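Local atomic coordinates of fructosyl amine:oxygen oxidoreductase (Neosartorya fumigata, PDB entry 4WCT), a protein that probably uses its FAD cofactor to oxidise fructosyl amines (Amadori products), releasing the amine and so reversing early glycation. Residues T140-L145 / W170-G175; G116-G121 / N274-F279; L55-V60 / E205-S210. All coordinates share one frame; numbering follows the deposited sequence. Where two conformers were deposited one is given.

Interaction 1 of 3, residues T140-L145 / W170-G175; sequences TNFVKL and WLHKSG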
loop_
_atom_site.group_PDB
_atom_site.type_symbol
_atom_site.label_atom_id
_atom_site.label_comp_id
_atom_site.label_asym_id
_atom_site.label_seq_id
_atom_site.Cartn_x
_atom_site.Cartn_y
_atom_site.Cartn_z
ATOM N N THR A 140 -2.050 23.149 -3.177
ATOM C CA THR A 140 -3.480 22.830 -3.295
ATOM C C THR A 140 -4.366 23.920 -2.661
ATOM O O THR A 140 -4.039 24.459 -1.605
ATOM C CB THR A 140 -3.777 21.469 -2.606
ATOM O OG1 THR A 140 -3.119 20.418 -3.324
ATOM C CG2 THR A 140 -5.278 21.205 -2.530
ATOM N N ASN A 141 -5.473 24.266 -3.309
ATOM C CA ASN A 141 -6.431 25.178 -2.677
ATOM C C ASN A 141 -7.496 24.377 -1.958
ATOM O O ASN A 141 -8.311 23.732 -2.588
ATOM C CB ASN A 141 -7.062 26.150 -3.684
ATOM C CG ASN A 141 -6.028 27.050 -4.359
ATOM O OD1 ASN A 141 -5.447 27.947 -3.733
ATOM N ND2 ASN A 141 -5.743 26.763 -5.624
ATOM N N PHE A 142 -7.359 24.275 -0.644
ATOM C CA PHE A 142 -8.269 23.470 0.172
ATOM C C PHE A 142 -9.505 24.254 0.557
ATOM O O PHE A 142 -9.485 25.486 0.623
ATOM C CB PHE A 142 -7.586 23.042 1.460
ATOM C CG PHE A 142 -6.414 22.136 1.272
ATOM C CD1 PHE A 142 -6.571 20.755 1.258
ATOM C CD2 PHE A 142 -5.140 22.653 1.092
ATOM C CE1 PHE A 142 -5.494 19.914 1.153
ATOM C CE2 PHE A 142 -4.062 21.808 0.982
ATOM C CZ PHE A 142 -4.228 20.448 0.986
ATOM N N VAL A 143 -10.590 23.548 0.809
ATOM C CA VAL A 143 -11.768 24.135 1.432
ATOM C C VAL A 143 -11.710 23.723 2.896
ATOM O O VAL A 143 -11.560 22.538 3.216
ATOM C CB VAL A 143 -13.040 23.567 0.806
ATOM C CG1 VAL A 143 -14.259 24.104 1.518
ATOM C CG2 VAL A 143 -13.096 23.895 -0.688
ATOM N N LYS A 144 -11.769 24.695 3.780
ATOM C CA LYS A 144 -11.709 24.405 5.217
ATOM C C LYS A 144 -13.071 23.954 5.708
ATOM O O LYS A 144 -14.092 24.579 5.421
ATOM C CB LYS A 144 -11.251 25.633 5.985
ATOM C CG LYS A 144 -11.194 25.437 7.500
ATOM C CD LYS A 144 -10.016 24.569 7.916
ATOM C CE LYS A 144 -10.080 24.182 9.384
ATOM N NZ LYS A 144 -9.660 25.336 10.255
ATOM N N LEU A 145 -13.065 22.926 6.546
ATOM C CA LEU A 145 -14.272 22.393 7.147
ATOM C C LEU A 145 -14.202 22.595 8.649
ATOM O O LEU A 145 -13.294 22.073 9.311
ATOM C CB LEU A 145 -14.438 20.899 6.819
ATOM C CG LEU A 145 -14.269 20.489 5.361
ATOM C CD1 LEU A 145 -14.248 18.966 5.277
ATOM C CD2 LEU A 145 -15.397 21.067 4.524
ATOM N N TRP A 170 -9.854 19.642 6.060
ATOM C CA TRP A 170 -9.659 20.300 4.766
ATOM C C TRP A 170 -10.027 19.332 3.634
ATOM O O TRP A 170 -9.605 18.200 3.623
ATOM C CB TRP A 170 -8.215 20.732 4.585
ATOM C CG TRP A 170 -7.774 21.835 5.488
ATOM C CD1 TRP A 170 -7.716 23.147 5.175
ATOM C CD2 TRP A 170 -7.306 21.721 6.847
ATOM N NE1 TRP A 170 -7.210 23.865 6.234
ATOM C CE2 TRP A 170 -6.982 23.023 7.283
ATOM C CE3 TRP A 170 -7.210 20.679 7.748
ATOM C CZ2 TRP A 170 -6.476 23.284 8.563
ATOM C CZ3 TRP A 170 -6.655 20.932 9.008
ATOM C CH2 TRP A 170 -6.279 22.221 9.388
ATOM N N LEU A 171 -10.762 19.841 2.645
ATOM C CA LEU A 171 -11.151 19.115 1.455
ATOM C C LEU A 171 -10.288 19.543 0.269
ATOM O O LEU A 171 -10.097 20.745 0.023
ATOM C CB LEU A 171 -12.623 19.413 1.150
ATOM C CG LEU A 171 -13.133 18.978 -0.232
ATOM C CD1 LEU A 171 -13.117 17.478 -0.369
ATOM C CD2 LEU A 171 -14.537 19.495 -0.474
ATOM N N HIS A 172 -9.707 18.546 -0.371
ATOM C CA HIS A 172 -8.845 18.646 -1.564
ATOM C C HIS A 172 -9.715 18.048 -2.694
ATOM O O HIS A 172 -9.971 16.855 -2.692
ATOM C CB HIS A 172 -7.579 17.763 -1.311
ATOM C CG HIS A 172 -6.666 17.637 -2.488
ATOM N ND1 HIS A 172 -5.450 17.001 -2.412
ATOM C CD2 HIS A 172 -6.692 18.248 -3.698
ATOM C CE1 HIS A 172 -4.801 17.146 -3.554
ATOM N NE2 HIS A 172 -5.539 17.890 -4.357
ATOM N N LYS A 173 -10.260 18.874 -3.576
ATOM C CA LYS A 173 -11.219 18.396 -4.563
ATOM C C LYS A 173 -10.627 17.688 -5.793
ATOM O O LYS A 173 -11.247 16.783 -6.335
ATOM C CB LYS A 173 -12.065 19.566 -5.032
ATOM C CG LYS A 173 -13.406 19.671 -4.344
ATOM C CD LYS A 173 -14.150 20.929 -4.782
ATOM C CE LYS A 173 -13.912 22.096 -3.830
ATOM N NZ LYS A 173 -15.181 22.820 -3.518
ATOM N N SER A 174 -9.596 18.280 -6.376
ATOM C CA SER A 174 -9.021 17.804 -7.633
ATOM C C SER A 174 -7.663 17.164 -7.349
ATOM O O SER A 174 -6.936 17.612 -6.463
ATOM C CB SER A 174 -8.826 19.004 -8.575
ATOM O OG SER A 174 -10.087 19.528 -8.938
ATOM N N GLY A 175 -7.296 16.139 -8.116
ATOM C CA GLY A 175 -6.001 15.539 -7.931
ATOM C C GLY A 175 -5.988 14.473 -6.851
ATOM O O GLY A 175 -4.951 14.072 -6.400
HETATM O O HOH W 1 -9.830 21.656 -3.237
#
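Phe-142, Trp-170 and His-172 form an aromatic cluster where segment 140-145 meets segment 170-175. The indole turns an edge toward the Phe-142 face in an offset edge-to-face pair, the planes at 77°. Trp-170 CB also touches Phe-142 CD1 at 3.7 Å. Thr-140 CG2 is wedged between two rings. It sits over the centre of the Phe-142 face and makes a CH-pi contact over a face of His-172, 3.7 Å from that ring's centroid. Its place follows from chi1 (-66°), which turns the methyl anti to the backbone N and leaves OG1 to bond Ser-138. His-172 ND1 is hydrogen-bonded to Glu-75.

Lys-144 lies over the indole. Its CD stands 3.6 Å from the centroid of the five-membered ring. The chain bends at chi2 (73°), and NZ runs on to a salt bridge with Glu-146. The cluster, with Lys-144 over the indole, is the tight side. Val-143 and Leu-171 are an antiparallel hydrogen-bonded pair, with Val-143 N to Leu-171 O at 3.0 Å and Leu-171 N to Val-143 O at 2.9 Å.

The Val-143 and Leu-171 face is looser. Val-143 CB and Leu-171 CB are 4.2 Å apart, and the exposed Lys-173 reaches Val-143 CG2 only with its last atoms. A water bridges Asn-141 O and Lys-173 N where the strands part.

The pair belongs to a mixed sheet. Strand 168-172 lies between 143-145 and 117-121, helix 124-135 packs on Trp-170, and helix 148-152 packs on Leu-145.

Interaction 2 of 3, residues G116-G121 / N274-F279; sequences GFIISG and NLPVLF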
loop_
_atom_site.group_PDB
_atom_site.type_symbol
_atom_site.label_atom_id
_atom_site.label_comp_id
_atom_site.label_asym_id
_atom_site.label_seq_id
_atom_site.Cartn_x
_atom_site.Cartn_y
_atom_site.Cartn_z
ATOM N N GLY A 116 -12.092 13.463 -4.763
ATOM C CA GLY A 116 -11.543 14.355 -3.757
ATOM C C GLY A 116 -11.179 13.627 -2.480
ATOM O O GLY A 116 -11.400 12.418 -2.359
ATOM N N PHE A 117 -10.631 14.370 -1.522
ATOM C CA PHE A 117 -10.027 13.769 -0.327
ATOM C C PHE A 117 -10.124 14.759 0.808
ATOM O O PHE A 117 -9.782 15.941 0.645
ATOM C CB PHE A 117 -8.557 13.436 -0.626
ATOM C CG PHE A 117 -7.740 12.981 0.558
ATOM C CD1 PHE A 117 -7.983 11.772 1.182
ATOM C CD2 PHE A 117 -6.743 13.796 1.076
ATOM C CE1 PHE A 117 -7.162 11.317 2.215
ATOM C CE2 PHE A 117 -5.934 13.354 2.110
ATOM C CZ PHE A 117 -6.143 12.104 2.673
ATOM N N ILE A 118 -10.657 14.300 1.941
ATOM C CA ILE A 118 -10.798 15.141 3.124
ATOM C C ILE A 118 -9.821 14.606 4.170
ATOM O O ILE A 118 -9.851 13.409 4.508
ATOM C CB ILE A 118 -12.233 15.071 3.715
ATOM C CG1 ILE A 118 -13.275 15.593 2.730
ATOM C CG2 ILE A 118 -12.312 15.831 5.027
ATOM C CD1 ILE A 118 -14.689 15.161 3.092
ATOM N N ILE A 119 -8.959 15.490 4.683
ATOM C CA ILE A 119 -8.097 15.156 5.804
ATOM C C ILE A 119 -8.470 15.955 7.038
ATOM O O ILE A 119 -8.755 17.138 6.944
ATOM C CB ILE A 119 -6.612 15.362 5.438
ATOM C CG1 ILE A 119 -5.702 14.840 6.542
ATOM C CG2 ILE A 119 -6.329 16.802 5.091
ATOM C CD1 ILE A 119 -4.268 14.663 6.113
ATOM N N SER A 120 -8.604 15.268 8.165
ATOM C CA SER A 120 -9.202 15.873 9.352
ATOM C C SER A 120 -8.610 15.284 10.644
ATOM O O SER A 120 -7.987 14.204 10.639
ATOM C CB SER A 120 -10.712 15.670 9.336
ATOM O OG SER A 120 -11.028 14.271 9.337
ATOM N N GLY A 121 -8.871 15.969 11.747
ATOM C CA GLY A 121 -8.573 15.459 13.084
ATOM C C GLY A 121 -9.535 16.057 14.074
ATOM O O GLY A 121 -10.293 16.969 13.714
ATOM N N ASN A 274 -19.922 8.812 -5.773
ATOM C CA ASN A 274 -19.040 9.920 -6.084
ATOM C C ASN A 274 -18.508 10.633 -4.836
ATOM O O ASN A 274 -18.338 11.864 -4.834
ATOM C CB ASN A 274 -19.764 10.939 -6.967
ATOM C CG ASN A 274 -18.822 11.676 -7.894
ATOM O OD1 ASN A 274 -17.810 11.131 -8.322
ATOM N ND2 ASN A 274 -19.158 12.915 -8.217
ATOM N N LEU A 275 -18.163 9.859 -3.811
ATOM C CA LEU A 275 -17.855 10.405 -2.517
ATOM C C LEU A 275 -16.375 10.752 -2.388
ATOM O O LEU A 275 -15.531 9.923 -2.714
ATOM C CB LEU A 275 -18.215 9.384 -1.429
ATOM C CG LEU A 275 -19.681 8.926 -1.333
ATOM C CD1 LEU A 275 -19.873 7.992 -0.159
ATOM C CD2 LEU A 275 -20.645 10.108 -1.247
ATOM N N PRO A 276 -16.059 11.947 -1.884
ATOM C CA PRO A 276 -14.667 12.143 -1.521
ATOM C C PRO A 276 -14.266 11.163 -0.420
ATOM O O PRO A 276 -15.100 10.759 0.406
ATOM C CB PRO A 276 -14.624 13.565 -1.001
ATOM C CG PRO A 276 -16.003 13.835 -0.530
ATOM C CD PRO A 276 -16.905 13.069 -1.452
ATOM N N VAL A 277 -12.987 10.806 -0.385
ATOM C CA VAL A 277 -12.476 10.007 0.738
ATOM C C VAL A 277 -12.589 10.855 1.990
ATOM O O VAL A 277 -12.199 12.017 1.967
ATOM C CB VAL A 277 -11.012 9.624 0.483
ATOM C CG1 VAL A 277 -10.416 8.857 1.663
ATOM C CG2 VAL A 277 -10.900 8.803 -0.806
ATOM N N LEU A 278 -13.109 10.288 3.081
ATOM C CA LEU A 278 -13.089 10.992 4.353
ATOM C C LEU A 278 -12.102 10.306 5.291
ATOM O O LEU A 278 -12.332 9.152 5.669
ATOM C CB LEU A 278 -14.474 10.976 4.975
ATOM C CG LEU A 278 -14.594 11.522 6.395
ATOM C CD1 LEU A 278 -14.331 13.029 6.456
ATOM C CD2 LEU A 278 -15.980 11.231 6.934
ATOM N N PHE A 279 -11.086 11.046 5.733
ATOM C CA PHE A 279 -9.996 10.522 6.561
ATOM C C PHE A 279 -9.794 11.409 7.790
ATOM O O PHE A 279 -9.558 12.594 7.655
ATOM C CB PHE A 279 -8.723 10.493 5.709
ATOM C CG PHE A 279 -7.488 10.014 6.438
ATOM C CD1 PHE A 279 -7.546 8.995 7.376
ATOM C CD2 PHE A 279 -6.265 10.535 6.096
ATOM C CE1 PHE A 279 -6.375 8.453 7.921
ATOM C CE2 PHE A 279 -5.086 10.020 6.643
ATOM C CZ PHE A 279 -5.146 8.958 7.527
#
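Phe-117 and Val-277 are the first of three parallel bridge pairs that join strands 117-121 and 277-279 within a large mixed beta sheet. Ile-118 pairs with Leu-278, and Ile-119 with Phe-279. On the Phe-117 face the two phenyl side chains lie side by side and point the same way. Phe-117 CZ reaches Phe-279 CD2 at 3.8 Å, and Val-277 CB fits against the Phe-117 ring edge, in its plane. Phe-117 CG lies anti to the backbone N (chi1 172°), which leans the ring over toward Val-277. Ile-73, from strand 72-75, packs against both Phe-117 and Val-277.

On the other face Ile-118 is the bump. It fits between Pro-276 and Leu-278: CG2 meets Leu-278 CD1 at 3.7 Å, and CD1 reaches Pro-276 CG at 4.1 Å. Phe-151 of helix 148-152 packs on Ile-118 and Leu-278. Pro-276 CB lies 3.7 Å from Gly-116 O.

The backbone ladder runs from Val-277 N to Gly-116 O, Ile-118 N to Val-277 O and Phe-279 N to Ile-118 O. Ser-120 grips the far end twice: its N makes a weak bond to Phe-279 O, and OG donates to that same oxygen at 2.8 Å from above the carbonyl plane.

Interaction 3 of 3, residues L55-V60 / E205-S210; sequences LDPHPV and EGNVVS. With FAD (flavin-adenine dinucleotide), chain C.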
loop_
_atom_site.group_PDB
_atom_site.type_symbol
_atom_site.label_atom_id
_atom_site.label_comp_id
_atom_site.label_asym_id
_atom_site.label_seq_id
_atom_site.Cartn_x
_atom_site.Cartn_y
_atom_site.Cartn_z
ATOM N N LEU A 55 6.743 -14.833 -10.488
ATOM C CA LEU A 55 6.461 -15.926 -9.563
ATOM C C LEU A 55 5.640 -15.418 -8.368
ATOM O O LEU A 55 6.001 -14.410 -7.781
ATOM C CB LEU A 55 7.750 -16.501 -9.013
ATOM C CG LEU A 55 8.775 -17.027 -10.031
ATOM C CD1 LEU A 55 10.102 -17.363 -9.371
ATOM C CD2 LEU A 55 8.161 -18.243 -10.704
ATOM N N ASP A 56 4.590 -16.131 -8.003
ATOM C CA ASP A 56 3.821 -15.790 -6.774
ATOM C C ASP A 56 3.244 -17.055 -6.192
ATOM O O ASP A 56 2.741 -17.895 -6.935
ATOM C CB ASP A 56 2.669 -14.814 -7.141
ATOM C CG ASP A 56 2.170 -13.984 -5.946
ATOM O OD1 ASP A 56 1.613 -14.565 -5.004
ATOM O OD2 ASP A 56 2.248 -12.738 -6.023
ATOM N N PRO A 57 3.123 -17.124 -4.870
ATOM C CA PRO A 57 2.476 -18.291 -4.287
ATOM C C PRO A 57 0.983 -18.374 -4.547
ATOM O O PRO A 57 0.371 -19.428 -4.315
ATOM C CB PRO A 57 2.733 -18.113 -2.770
ATOM C CG PRO A 57 3.052 -16.660 -2.610
ATOM C CD PRO A 57 3.822 -16.329 -3.842
ATOM N N HIS A 58 0.387 -17.271 -4.990
ATOM C CA HIS A 58 -1.037 -17.230 -5.216
ATOM C C HIS A 58 -1.333 -16.684 -6.602
ATOM O O HIS A 58 -0.693 -15.748 -7.055
ATOM C CB HIS A 58 -1.710 -16.291 -4.189
ATOM C CG HIS A 58 -1.416 -16.654 -2.772
ATOM N ND1 HIS A 58 -2.064 -17.676 -2.125
ATOM C CD2 HIS A 58 -0.644 -16.047 -1.839
ATOM C CE1 HIS A 58 -1.613 -17.763 -0.882
ATOM N NE2 HIS A 58 -0.712 -16.818 -0.700
ATOM N N PRO A 59 -2.423 -17.143 -7.191
ATOM C CA PRO A 59 -2.897 -16.513 -8.415
ATOM C C PRO A 59 -3.417 -15.108 -8.206
ATOM O O PRO A 59 -3.831 -14.772 -7.092
ATOM C CB PRO A 59 -4.038 -17.426 -8.890
ATOM C CG PRO A 59 -4.366 -18.310 -7.759
ATOM C CD PRO A 59 -3.279 -18.249 -6.737
ATOM N N VAL A 60 -3.238 -14.264 -9.218
ATOM C CA VAL A 60 -3.695 -12.866 -9.160
ATOM C C VAL A 60 -5.217 -12.855 -9.179
ATOM O O VAL A 60 -5.822 -13.560 -9.989
ATOM C CB VAL A 60 -3.164 -12.080 -10.367
ATOM C CG1 VAL A 60 -3.747 -10.666 -10.438
ATOM C CG2 VAL A 60 -1.632 -12.073 -10.406
ATOM N N GLU A 205 4.484 -24.033 -6.709
ATOM C CA GLU A 205 5.281 -23.735 -7.902
ATOM C C GLU A 205 5.751 -22.291 -8.034
ATOM O O GLU A 205 6.766 -22.039 -8.641
ATOM C CB GLU A 205 4.560 -24.209 -9.177
ATOM C CG GLU A 205 3.240 -23.503 -9.455
ATOM C CD GLU A 205 2.032 -24.166 -8.781
ATOM O OE1 GLU A 205 2.211 -25.099 -7.953
ATOM O OE2 GLU A 205 0.890 -23.773 -9.128
ATOM N N GLY A 206 5.004 -21.341 -7.450
ATOM C CA GLY A 206 5.392 -19.934 -7.479
ATOM C C GLY A 206 5.773 -19.399 -6.126
ATOM O O GLY A 206 5.989 -18.206 -5.975
ATOM N N ASN A 207 5.841 -20.280 -5.135
ATOM C CA ASN A 207 6.193 -19.862 -3.780
ATOM C C ASN A 207 7.706 -19.833 -3.622
ATOM O O ASN A 207 8.343 -20.872 -3.399
ATOM C CB ASN A 207 5.562 -20.819 -2.788
ATOM C CG ASN A 207 5.795 -20.407 -1.362
ATOM O OD1 ASN A 207 6.145 -19.245 -1.080
ATOM N ND2 ASN A 207 5.542 -21.329 -0.435
ATOM N N VAL A 208 8.287 -18.648 -3.727
ATOM C CA VAL A 208 9.756 -18.534 -3.648
ATOM C C VAL A 208 10.218 -18.660 -2.202
ATOM O O VAL A 208 9.662 -17.992 -1.304
ATOM C CB VAL A 208 10.252 -17.200 -4.222
ATOM C CG1 VAL A 208 11.737 -17.009 -4.026
ATOM C CG2 VAL A 208 9.914 -17.106 -5.698
ATOM N N VAL A 209 11.155 -19.568 -1.960
ATOM C CA VAL A 209 11.691 -19.795 -0.603
ATOM C C VAL A 209 13.090 -19.214 -0.426
ATOM O O VAL A 209 13.551 -19.001 0.708
ATOM C CB VAL A 209 11.618 -21.285 -0.161
ATOM C CG1 VAL A 209 10.193 -21.797 -0.170
ATOM C CG2 VAL A 209 12.516 -22.197 -1.004
ATOM N N SER A 210 13.776 -18.944 -1.526
ATOM C CA SER A 210 15.169 -18.509 -1.466
ATOM C C SER A 210 15.550 -17.825 -2.774
ATOM O O SER A 210 15.109 -18.233 -3.839
ATOM C CB SER A 210 16.126 -19.709 -1.233
ATOM O OG SER A 210 17.448 -19.226 -1.048
HETATM P PA FAD C . 1.603 -6.400 -2.413
HETATM O O1A FAD C . 0.562 -5.669 -3.211
HETATM O O2A FAD C . 1.297 -6.900 -1.037
HETATM O O5B FAD C . 2.077 -7.599 -3.311
HETATM C C5B FAD C . 3.077 -8.504 -2.823
HETATM C C4B FAD C . 2.949 -9.806 -3.606
HETATM O O4B FAD C . 4.091 -10.667 -3.292
HETATM C C3B FAD C . 1.688 -10.605 -3.292
HETATM O O3B FAD C . 0.920 -10.896 -4.471
HETATM C C2B FAD C . 2.222 -11.887 -2.645
HETATM O O2B FAD C . 1.411 -13.046 -2.820
HETATM C C1B FAD C . 3.619 -11.992 -3.259
HETATM N N9A FAD C . 4.529 -12.809 -2.426
HETATM C C8A FAD C . 4.585 -12.872 -1.084
HETATM N N7A FAD C . 5.504 -13.783 -0.689
HETATM C C5A FAD C . 6.095 -14.234 -1.827
HETATM C C6A FAD C . 7.095 -15.250 -2.131
HETATM N N6A FAD C . 7.712 -15.922 -1.143
HETATM N N1A FAD C . 7.342 -15.495 -3.435
HETATM C C2A FAD C . 6.761 -14.830 -4.442
HETATM N N3A FAD C . 5.803 -13.913 -4.230
HETATM C C4A FAD C . 5.451 -13.603 -2.958
HETATM N N1 FAD C . -1.548 2.652 -0.292
HETATM C C2 FAD C . -2.049 3.753 -0.955
HETATM O O2 FAD C . -1.381 4.207 -1.882
HETATM N N3 FAD C . -3.263 4.239 -0.685
HETATM C C4 FAD C . -4.005 3.778 0.344
HETATM O O4 FAD C . -5.149 4.217 0.645
HETATM C C4X FAD C . -3.526 2.637 1.105
HETATM N N5 FAD C . -4.254 2.127 2.134
HETATM C C5X FAD C . -3.886 0.914 2.651
HETATM C C6 FAD C . -4.715 0.234 3.538
HETATM C C7 FAD C . -4.282 -0.937 4.131
HETATM C C7M FAD C . -5.215 -1.680 5.018
HETATM C C8 FAD C . -2.971 -1.489 3.765
HETATM C C8M FAD C . -2.468 -2.765 4.330
HETATM C C9 FAD C . -2.190 -0.882 2.813
HETATM C C9A FAD C . -2.572 0.331 2.280
HETATM N N10 FAD C . -1.737 1.002 1.382
HETATM C C10 FAD C . -2.246 2.113 0.708
HETATM C "C1'" FAD C . -0.401 0.565 1.001
HETATM C "C2'" FAD C . -0.386 -0.255 -0.280
HETATM O "O2'" FAD C . -1.412 -1.231 -0.161
HETATM C "C3'" FAD C . 0.990 -0.919 -0.418
HETATM O "O3'" FAD C . 2.026 0.049 -0.192
HETATM C "C4'" FAD C . 1.169 -1.575 -1.790
HETATM O "O4'" FAD C . -0.012 -2.300 -2.130
HETATM C "C5'" FAD C . 2.343 -2.542 -1.695
HETATM O "O5'" FAD C . 2.554 -3.127 -2.980
HETATM P P FAD C . 3.577 -4.357 -3.127
HETATM O O1P FAD C . 3.556 -4.793 -4.575
HETATM O O2P FAD C . 4.866 -3.937 -2.463
HETATM O O3P FAD C . 2.902 -5.500 -2.226
#
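Leu-55 and Val-208 meet at about a right angle, with Leu-55 CD1 against Val-208 CG2 at 3.7 Å. Beside them Pro-57 CB rests on Asn-207 CB at 3.9 Å. Between these two contacts the backbones come close without bonding: Gly-206 CA makes a CA-H...O contact to Asp-56 O. Gly-206 fits here because a side chain on it would run into that oxygen.

Asp-56 points away from segment 205-210, toward the cofactor. Its carboxylate spans both ribose hydroxyls. OD1 takes a bond from FAD O2B at 2.7 Å, and OD2 one from FAD O3B at 2.8 Å. Each oxygen has a second donor. OD1 also accepts from His-58 N at 3.0 Å, on its anti side, which makes an Asx turn. OD2 accepts from Ala-33 N. Four bonds thus fix the rotation of the group, and the buried charge is probably eased by them. The His-58 ring has FAD O2B at its edge, in plane.

The adenine lies alongside segment 205-210. The Val-208 backbone binds the base: O accepts from FAD N6A at 2.8 Å, and N makes a weak bond to FAD N1A. The Pro-57 ring lies over one face of the adenine, its CD 3.1 Å from FAD N3A.

An acidic residue at the end of the second parallel strand, 52-56, holding the ribose diol, is typical of the Rossmann-type FAD-binding fold. Gly-32, Gly-34 and Gly-37 fit its GxGxxG pattern, and Gly-206, Asn-207 and Val-208 line the adenine end of the pocket.

Interactions 1 and 2 are neighbours in one sheet, their centres 9 Å apart. Strands 168-172 and 117-121 join them: His-172 N lies 2.8 Å from Phe-117 O, and Trp-170 N 2.9 Å from Ile-119 O, both probable hydrogen bonds. Leu-145 and Leu-171 pack on Ile-118. Interaction 3 stands apart, on the opposite side of the chain's centre, about 42 Å from interaction 1 and 36 Å from interaction 2, centre to centre. FAD runs from interaction 3 toward the other two. Its adenosine end lies in interaction 3; its flavin ring comes nearest the others, about 7 Å from the Val-277 side chain and 13 Å from that of His-172 (nearest atoms).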